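Long-range contacts in aspartate-semialdehyde dehydrogenase (Vibrio cholerae, PDB 2R00), which catalyses the NADPH-dependent reductive dephosphorylation of L-aspartyl-4-phosphate to L-aspartate-semialdehyde, a step towards lysine, methionine and threonine: residues 97-101 with 125-130; 100-105 with 218-222; 107-111 with 323-327. All coordinates share one frame; numbering follows the deposited sequence.

All three contacts involve the long connection between strands 91-94 and 125-127 of the nucleotide-binding domain. Contacts 1 and 2 share R100 and Y101, have centres about 7 Å apart and meet where N130 N and E219 OE1, 3.1 Å apart, are probably hydrogen-bonded. Contact 3 lies further along, its centre about 11 Å from that of contact 1. The centres of contacts 2 and 3 are about 14 Å apart, bridged by L107, whose CD1 is 3.8 Å from R100 CG. The side chains of R100 and N323 lie about 8 Å from that of C131, which forms the acyl-thioester intermediate; that of K215, also a predicted phosphate ligand, is about 4 Å from that of R100.

Contact 1: 97-101 with 125-130; sequences SHFRY and IIANPN
At what is predicted to be the phosphate-binding corner of the active site, R100 lies along N128, P129 and N130, the residues that carry the chain from strand 125-127 of the nucleotide-binding sheet to the catalytic C131. R100 first passes A127, whose CB is 3.8 Å from R100 CA. Its chain then runs extended from CG to NE and lays the guanidinium across the backbone beyond. NE donates to N128 O at 2.9 Å, meeting a lone pair of that oxygen in the carbonyl plane, with an N-H...O angle of 153°; the oxygen is slightly tilted from the guanidinium plane. Over the centre of one face sits N130 N, 3.5 Å from R100 CZ, and against the opposite face lies S97 CA, so the group is sandwiched as well as hydrogen-bonded. The N130 amide stands at 69° to the guanidinium, with ND2 3.7 Å from R100 NH1, while its OD1 caps S132 N at the start of helix 131-147. At the other end of the contact, I125 CD1 makes a CH-pi contact over one face of the F99 ring, 4.0 Å from its centroid; H98 CD2 lies over the opposite face. The arrangement is consistent with an anion site built beside the N-terminus of the cysteine-bearing helix 131-147, in a Rossmann-type nucleotide-binding domain.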
loop_
_atom_site.group_PDB
_atom_site.type_symbol
_atom_site.label_atom_id
_atom_site.label_comp_id
_atom_site.label_asym_id
_atom_site.label_seq_id
_atom_site.Cartn_x
_atom_site.Cartn_y
_atom_site.Cartn_z
ATOM N N SER A 97 21.252 12.102 2.387
ATOM C CA SER A 97 20.493 12.508 3.578
ATOM C C SER A 97 21.280 13.460 4.480
ATOM O O SER A 97 20.700 14.091 5.369
ATOM C CB SER A 97 20.062 11.280 4.392
ATOM O OG SER A 97 21.211 10.551 4.770
ATOM N N HIS A 98 22.589 13.582 4.259
ATOM C CA HIS A 98 23.436 14.251 5.268
ATOM C C HIS A 98 22.985 15.653 5.691
ATOM O O HIS A 98 22.873 15.914 6.895
ATOM C CB HIS A 98 24.942 14.244 4.933
ATOM C CG HIS A 98 25.778 14.814 6.040
ATOM N ND1 HIS A 98 26.001 14.144 7.225
ATOM C CD2 HIS A 98 26.396 16.012 6.166
ATOM C CE1 HIS A 98 26.709 14.909 8.038
ATOM N NE2 HIS A 98 26.968 16.047 7.416
ATOM N N PHE A 99 22.717 16.540 4.730
ATOM C CA PHE A 99 22.376 17.949 5.056
ATOM C C PHE A 99 20.894 18.299 5.026
ATOM O O PHE A 99 20.526 19.463 5.212
ATOM C CB PHE A 99 23.111 18.922 4.135
ATOM C CG PHE A 99 24.592 18.891 4.277
ATOM C CD1 PHE A 99 25.212 19.511 5.350
ATOM C CD2 PHE A 99 25.377 18.258 3.318
ATOM C CE1 PHE A 99 26.602 19.477 5.484
ATOM C CE2 PHE A 99 26.763 18.233 3.434
ATOM C CZ PHE A 99 27.378 18.836 4.519
ATOM N N ARG A 100 20.037 17.306 4.805
ATOM C CA ARG A 100 18.597 17.575 4.629
ATOM C C ARG A 100 17.929 18.202 5.856
ATOM O O ARG A 100 16.946 18.907 5.712
ATOM C CB ARG A 100 17.832 16.301 4.247
ATOM C CG ARG A 100 18.236 15.671 2.922
ATOM C CD ARG A 100 17.339 14.498 2.571
ATOM N NE ARG A 100 17.796 13.874 1.330
ATOM C CZ ARG A 100 17.764 12.569 1.079
ATOM N NH1 ARG A 100 17.288 11.725 1.981
ATOM N NH2 ARG A 100 18.220 12.113 -0.082
ATOM N N TYR A 101 18.451 17.928 7.051
ATOM C CA TYR A 101 17.762 18.286 8.318
ATOM C C TYR A 101 18.438 19.464 9.017
ATOM O O TYR A 101 17.981 19.910 10.068
ATOM C CB TYR A 101 17.613 17.037 9.242
ATOM C CG TYR A 101 17.193 15.842 8.420
ATOM C CD1 TYR A 101 18.136 14.922 7.957
ATOM C CD2 TYR A 101 15.860 15.681 8.023
ATOM C CE1 TYR A 101 17.758 13.857 7.142
ATOM C CE2 TYR A 101 15.477 14.617 7.204
ATOM C CZ TYR A 101 16.432 13.720 6.764
ATOM O OH TYR A 101 16.057 12.675 5.953
ATOM N N ILE A 125 25.277 25.340 0.363
ATOM C CA ILE A 125 24.728 24.006 0.161
ATOM C C ILE A 125 23.209 24.084 0.071
ATOM O O ILE A 125 22.572 24.829 0.835
ATOM C CB ILE A 125 25.137 23.017 1.298
ATOM C CG1 ILE A 125 26.659 22.960 1.479
ATOM C CG2 ILE A 125 24.627 21.602 0.990
ATOM C CD1 ILE A 125 27.079 22.392 2.826
ATOM N N ILE A 126 22.656 23.331 -0.883
ATOM C CA ILE A 126 21.219 23.075 -0.999
ATOM C C ILE A 126 21.051 21.546 -0.968
ATOM O O ILE A 126 21.787 20.838 -1.631
ATOM C CB ILE A 126 20.640 23.597 -2.355
ATOM C CG1 ILE A 126 20.960 25.086 -2.559
ATOM C CG2 ILE A 126 19.135 23.359 -2.424
ATOM C CD1 ILE A 126 20.833 25.566 -4.018
ATOM N N ALA A 127 20.090 21.051 -0.200
ATOM C CA ALA A 127 19.891 19.603 -0.042
ATOM C C ALA A 127 18.802 19.118 -0.988
ATOM O O ALA A 127 17.757 19.763 -1.106
ATOM C CB ALA A 127 19.524 19.289 1.396
ATOM N N ASN A 128 19.066 17.999 -1.667
ATOM C CA ASN A 128 18.109 17.335 -2.555
ATOM C C ASN A 128 17.347 16.353 -1.677
ATOM O O ASN A 128 17.983 15.586 -0.957
ATOM C CB ASN A 128 18.874 16.569 -3.656
ATOM C CG ASN A 128 18.039 16.297 -4.923
ATOM O OD1 ASN A 128 18.012 15.167 -5.441
ATOM N ND2 ASN A 128 17.411 17.332 -5.449
ATOM N N PRO A 129 15.995 16.392 -1.691
ATOM C CA PRO A 129 15.260 15.458 -0.840
ATOM C C PRO A 129 15.247 14.014 -1.351
ATOM O O PRO A 129 15.704 13.726 -2.461
ATOM C CB PRO A 129 13.821 16.028 -0.817
ATOM C CG PRO A 129 13.901 17.384 -1.444
ATOM C CD PRO A 129 15.075 17.283 -2.414
ATOM N N ASN A 130 14.716 13.132 -0.511
ATOM C CA ASN A 130 14.487 11.746 -0.847
ATOM C C ASN A 130 13.481 11.665 -1.996
ATOM O O ASN A 130 12.506 12.420 -2.006
ATOM C CB ASN A 130 13.944 11.049 0.404
ATOM C CG ASN A 130 14.040 9.548 0.324
ATOM O OD1 ASN A 130 13.333 8.916 -0.450
ATOM N ND2 ASN A 130 14.923 8.964 1.131
#

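Contact 2: 100-105 with 218-222; sequences RYDYDI and WETQK
K222 reaches from helix 211-223 to carbonyls of the 100-105 loop. CG stands anti to the backbone N (chi1 -175°) and the rest of the chain is extended, which carries NZ out to bond R100 O at 2.9 Å, D102 O at 2.7 Å and I105 O at 2.8 Å. The I105 oxygen is approached nearly along its C=O axis, the other two from above their carbonyl planes. A water 2.8 Å from K222 NZ also accepts and passes a weak bond to Y101 O, so three ammonium hydrogens are shared among four oxygens. D102 O also takes I105 N, from the face opposite to NZ, closing the type I turn 102-105. The lysine thus ties a helix of the dimerisation domain to a loop of the nucleotide-binding domain. One helical turn earlier, E219 OE2 accepts a weak hydrogen bond from Y101 OH at 2.7 Å and another from R100 NH1 at 3.4 Å, the latter part of a salt bridge, while R100 NE is taken by N128 O. E219 OE1 is held by N130 N and T133 OG1. Y101 OH has its stronger partner in K215 NZ, and Y101 CE2 lies 3.5 Å from E219 CG.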
loop_
_atom_site.group_PDB
_atom_site.type_symbol
_atom_site.label_atom_id
_atom_site.label_comp_id
_atom_site.label_asym_id
_atom_site.label_seq_id
_atom_site.Cartn_x
_atom_site.Cartn_y
_atom_site.Cartn_z
ATOM N N ARG A 100 20.037 17.306 4.805
ATOM C CA ARG A 100 18.597 17.575 4.629
ATOM C C ARG A 100 17.929 18.202 5.856
ATOM O O ARG A 100 16.946 18.907 5.712
ATOM C CB ARG A 100 17.832 16.301 4.247
ATOM C CG ARG A 100 18.236 15.671 2.922
ATOM C CD ARG A 100 17.339 14.498 2.571
ATOM N NE ARG A 100 17.796 13.874 1.330
ATOM C CZ ARG A 100 17.764 12.569 1.079
ATOM N NH1 ARG A 100 17.288 11.725 1.981
ATOM N NH2 ARG A 100 18.220 12.113 -0.082
ATOM N N TYR A 101 18.451 17.928 7.051
ATOM C CA TYR A 101 17.762 18.286 8.318
ATOM C C TYR A 101 18.438 19.464 9.017
ATOM O O TYR A 101 17.981 19.910 10.068
ATOM C CB TYR A 101 17.613 17.037 9.242
ATOM C CG TYR A 101 17.193 15.842 8.420
ATOM C CD1 TYR A 101 18.136 14.922 7.957
ATOM C CD2 TYR A 101 15.860 15.681 8.023
ATOM C CE1 TYR A 101 17.758 13.857 7.142
ATOM C CE2 TYR A 101 15.477 14.617 7.204
ATOM C CZ TYR A 101 16.432 13.720 6.764
ATOM O OH TYR A 101 16.057 12.675 5.953
ATOM N N ASP A 102 19.515 19.970 8.416
ATOM C CA ASP A 102 20.224 21.139 8.934
ATOM C C ASP A 102 19.344 22.382 8.834
ATOM O O ASP A 102 18.875 22.737 7.753
ATOM C CB ASP A 102 21.560 21.355 8.206
ATOM C CG ASP A 102 22.609 20.315 8.586
ATOM O OD1 ASP A 102 22.511 19.187 8.078
ATOM O OD2 ASP A 102 23.515 20.615 9.399
ATOM N N TYR A 103 19.130 23.027 9.980
ATOM C CA TYR A 103 18.238 24.176 10.092
ATOM C C TYR A 103 18.542 25.270 9.069
ATOM O O TYR A 103 17.631 25.866 8.499
ATOM C CB TYR A 103 18.322 24.749 11.507
ATOM C CG TYR A 103 17.466 25.976 11.757
ATOM C CD1 TYR A 103 16.085 25.882 11.807
ATOM C CD2 TYR A 103 18.057 27.226 11.968
ATOM C CE1 TYR A 103 15.298 27.001 12.051
ATOM C CE2 TYR A 103 17.278 28.354 12.214
ATOM C CZ TYR A 103 15.900 28.227 12.253
ATOM O OH TYR A 103 15.116 29.334 12.496
ATOM N N ASP A 104 19.828 25.503 8.843
ATOM C CA ASP A 104 20.311 26.580 7.991
ATOM C C ASP A 104 20.441 26.233 6.499
ATOM O O ASP A 104 20.842 27.081 5.694
ATOM C CB ASP A 104 21.649 27.091 8.536
ATOM C CG ASP A 104 22.670 25.954 8.850
ATOM O OD1 ASP A 104 22.290 24.774 9.090
ATOM O OD2 ASP A 104 23.872 26.283 8.893
ATOM N N ILE A 105 20.093 25.003 6.131
ATOM C CA ILE A 105 20.282 24.532 4.753
ATOM C C ILE A 105 18.922 24.248 4.127
ATOM O O ILE A 105 18.138 23.483 4.695
ATOM C CB ILE A 105 21.220 23.289 4.698
ATOM C CG1 ILE A 105 22.637 23.691 5.155
ATOM C CG2 ILE A 105 21.210 22.642 3.278
ATOM C CD1 ILE A 105 23.670 22.553 5.251
ATOM N N TRP A 218 9.940 14.821 8.721
ATOM C CA TRP A 218 10.750 16.022 8.870
ATOM C C TRP A 218 11.032 16.689 7.527
ATOM O O TRP A 218 10.975 17.921 7.423
ATOM C CB TRP A 218 12.053 15.703 9.617
ATOM C CG TRP A 218 11.820 15.184 11.018
ATOM C CD1 TRP A 218 10.805 15.546 11.877
ATOM C CD2 TRP A 218 12.627 14.236 11.730
ATOM N NE1 TRP A 218 10.926 14.860 13.069
ATOM C CE2 TRP A 218 12.041 14.063 13.013
ATOM C CE3 TRP A 218 13.795 13.521 11.417
ATOM C CZ2 TRP A 218 12.572 13.195 13.969
ATOM C CZ3 TRP A 218 14.323 12.647 12.379
ATOM C CH2 TRP A 218 13.707 12.492 13.633
ATOM N N GLU A 219 11.316 15.884 6.503
ATOM C CA GLU A 219 11.447 16.411 5.137
ATOM C C GLU A 219 10.161 17.087 4.644
ATOM O O GLU A 219 10.212 18.175 4.091
ATOM C CB GLU A 219 11.900 15.319 4.159
ATOM C CG GLU A 219 13.333 14.824 4.403
ATOM C CD GLU A 219 13.842 13.874 3.322
ATOM O OE1 GLU A 219 13.506 14.063 2.141
ATOM O OE2 GLU A 219 14.617 12.946 3.657
ATOM N N THR A 220 9.019 16.437 4.851
ATOM C CA THR A 220 7.715 16.940 4.393
ATOM C C THR A 220 7.332 18.276 5.041
ATOM O O THR A 220 6.909 19.218 4.354
ATOM C CB THR A 220 6.610 15.879 4.635
ATOM O OG1 THR A 220 6.899 14.730 3.831
ATOM C CG2 THR A 220 5.231 16.403 4.273
ATOM N N GLN A 221 7.503 18.348 6.361
ATOM C CA GLN A 221 7.230 19.565 7.128
ATOM C C GLN A 221 8.159 20.724 6.762
ATOM O O GLN A 221 7.722 21.884 6.732
ATOM C CB GLN A 221 7.327 19.272 8.628
ATOM C CG GLN A 221 6.190 18.398 9.157
ATOM C CD GLN A 221 6.345 18.055 10.628
ATOM O OE1 GLN A 221 7.446 18.113 11.186
ATOM N NE2 GLN A 221 5.242 17.676 11.260
ATOM N N LYS A 222 9.435 20.410 6.518
ATOM C CA LYS A 222 10.421 21.397 6.069
ATOM C C LYS A 222 10.069 21.977 4.696
ATOM O O LYS A 222 10.053 23.198 4.520
ATOM C CB LYS A 222 11.828 20.791 6.030
ATOM C CG LYS A 222 12.943 21.774 5.690
ATOM C CD LYS A 222 14.321 21.209 6.036
ATOM C CE LYS A 222 15.438 22.255 5.905
ATOM N NZ LYS A 222 16.751 21.732 6.457
HETATM O O HOH W 1 16.020 21.321 9.126
#

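Contact 3: 107-111 with 323-327; sequences LVVPE and NAVQI
V108 meets helix 316-335 with both its backbone and its side chain. V108 O accepts N323 ND2 at 2.9 Å, an N-H...O angle of 154°, with the donor in the carbonyl plane and the oxygen in the plane of the asparagine amide. N323 holds CG anti to its own backbone N (chi1 -162°), which swings the amide off the helix towards the loop. Beside this bond V108 CG1 packs on I327 CG1 at 4.0 Å, while V108 N is paired with A127 O of strand 125-127, so the same residue joins the sheet to the helix. V109 turns its side chain away, onto I223 of helix 211-223, and only its flank passes the N323 amide oxygen. P110 is the wedge. Its CG and CD reach into the helix surface between N323 and the next turn, Q326 and I327: P110 CG lies 3.5 Å from Q326 CB and 3.9 Å from I327 CG1, and P110 CD abuts N323 OD1 at 3.1 Å. E111 then bends at chi2 (92°) to bring its carboxylate close to the plane of the Q326 amide, whose NE2 donates to E111 OE2 at 3.3 Å. This bond, fairly straight, is longer than that of N323 and meets the oxygen from above the carboxylate plane. Polar grip therefore changes along the contact: the buried carbonyl of V108 is satisfied by a neutral amide in good geometry, V108, P110 and I327 fill the middle with apolar contact, and the carboxylate, by bond length and out-of-plane approach, is probably held more loosely.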
loop_
_atom_site.group_PDB
_atom_site.type_symbol
_atom_site.label_atom_id
_atom_site.label_comp_id
_atom_site.label_asym_id
_atom_site.label_seq_id
_atom_site.Cartn_x
_atom_site.Cartn_y
_atom_site.Cartn_z
ATOM N N LEU A 107 16.022 22.672 1.835
ATOM C CA LEU A 107 15.706 21.361 1.262
ATOM C C LEU A 107 14.652 21.566 0.181
ATOM O O LEU A 107 13.516 21.911 0.492
ATOM C CB LEU A 107 15.154 20.435 2.351
ATOM C CG LEU A 107 14.630 19.042 1.964
ATOM C CD1 LEU A 107 15.808 18.176 1.479
ATOM C CD2 LEU A 107 13.912 18.373 3.151
ATOM N N VAL A 108 15.014 21.338 -1.079
ATOM C CA VAL A 108 14.253 21.937 -2.180
ATOM C C VAL A 108 13.628 20.957 -3.175
ATOM O O VAL A 108 14.304 20.092 -3.707
ATOM C CB VAL A 108 15.107 23.003 -2.937
ATOM C CG1 VAL A 108 14.353 23.560 -4.126
ATOM C CG2 VAL A 108 15.536 24.130 -1.971
ATOM N N VAL A 109 12.323 21.118 -3.395
ATOM C CA VAL A 109 11.608 20.569 -4.549
ATOM C C VAL A 109 11.140 21.785 -5.375
ATOM O O VAL A 109 10.272 22.541 -4.923
ATOM C CB VAL A 109 10.358 19.748 -4.116
ATOM C CG1 VAL A 109 9.522 19.332 -5.342
ATOM C CG2 VAL A 109 10.761 18.521 -3.284
ATOM N N PRO A 110 11.762 22.016 -6.554
ATOM C CA PRO A 110 11.519 23.239 -7.337
ATOM C C PRO A 110 10.068 23.562 -7.708
ATOM O O PRO A 110 9.756 24.726 -7.896
ATOM C CB PRO A 110 12.374 23.031 -8.594
ATOM C CG PRO A 110 13.458 22.135 -8.149
ATOM C CD PRO A 110 12.797 21.183 -7.190
ATOM N N GLU A 111 9.188 22.564 -7.793
ATOM C CA GLU A 111 7.778 22.827 -8.083
ATOM C C GLU A 111 7.044 23.309 -6.836
ATOM O O GLU A 111 5.937 23.851 -6.920
ATOM C CB GLU A 111 7.092 21.571 -8.622
ATOM C CG GLU A 111 7.631 21.089 -9.958
ATOM C CD GLU A 111 8.741 20.070 -9.816
ATOM O OE1 GLU A 111 9.406 20.022 -8.748
ATOM O OE2 GLU A 111 8.948 19.309 -10.785
ATOM N N ASN A 323 15.482 16.390 -10.140
ATOM C CA ASN A 323 15.185 17.392 -9.115
ATOM C C ASN A 323 16.406 18.278 -8.852
ATOM O O ASN A 323 16.295 19.512 -8.784
ATOM C CB ASN A 323 14.708 16.732 -7.813
ATOM C CG ASN A 323 13.999 17.707 -6.898
ATOM O OD1 ASN A 323 12.832 18.042 -7.120
ATOM N ND2 ASN A 323 14.698 18.173 -5.862
ATOM N N ALA A 324 17.561 17.624 -8.726
ATOM C CA ALA A 324 18.865 18.260 -8.520
ATOM C C ALA A 324 19.227 19.231 -9.636
ATOM O O ALA A 324 19.698 20.337 -9.369
ATOM C CB ALA A 324 19.947 17.187 -8.397
ATOM N N VAL A 325 19.019 18.818 -10.884
ATOM C CA VAL A 325 19.288 19.697 -12.029
ATOM C C VAL A 325 18.312 20.892 -12.069
ATOM O O VAL A 325 18.732 22.024 -12.326
ATOM C CB VAL A 325 19.325 18.905 -13.362
ATOM C CG1 VAL A 325 19.639 19.822 -14.551
ATOM C CG2 VAL A 325 20.364 17.793 -13.280
ATOM N N GLN A 326 17.030 20.650 -11.769
ATOM C CA GLN A 326 16.040 21.737 -11.681
ATOM C C GLN A 326 16.407 22.788 -10.636
ATOM O O GLN A 326 16.165 23.986 -10.834
ATOM C CB GLN A 326 14.665 21.187 -11.332
ATOM C CG GLN A 326 13.947 20.471 -12.463
ATOM C CD GLN A 326 12.640 19.864 -11.997
ATOM O OE1 GLN A 326 12.630 18.872 -11.274
ATOM N NE2 GLN A 326 11.529 20.464 -12.405
ATOM N N ILE A 327 16.965 22.332 -9.513
ATOM C CA ILE A 327 17.507 23.233 -8.503
ATOM C C ILE A 327 18.596 24.103 -9.124
ATOM O O ILE A 327 18.562 25.321 -8.974
ATOM C CB ILE A 327 18.076 22.461 -7.270
ATOM C CG1 ILE A 327 16.946 21.738 -6.517
ATOM C CG2 ILE A 327 18.822 23.422 -6.347
ATOM C CD1 ILE A 327 17.414 20.681 -5.505
#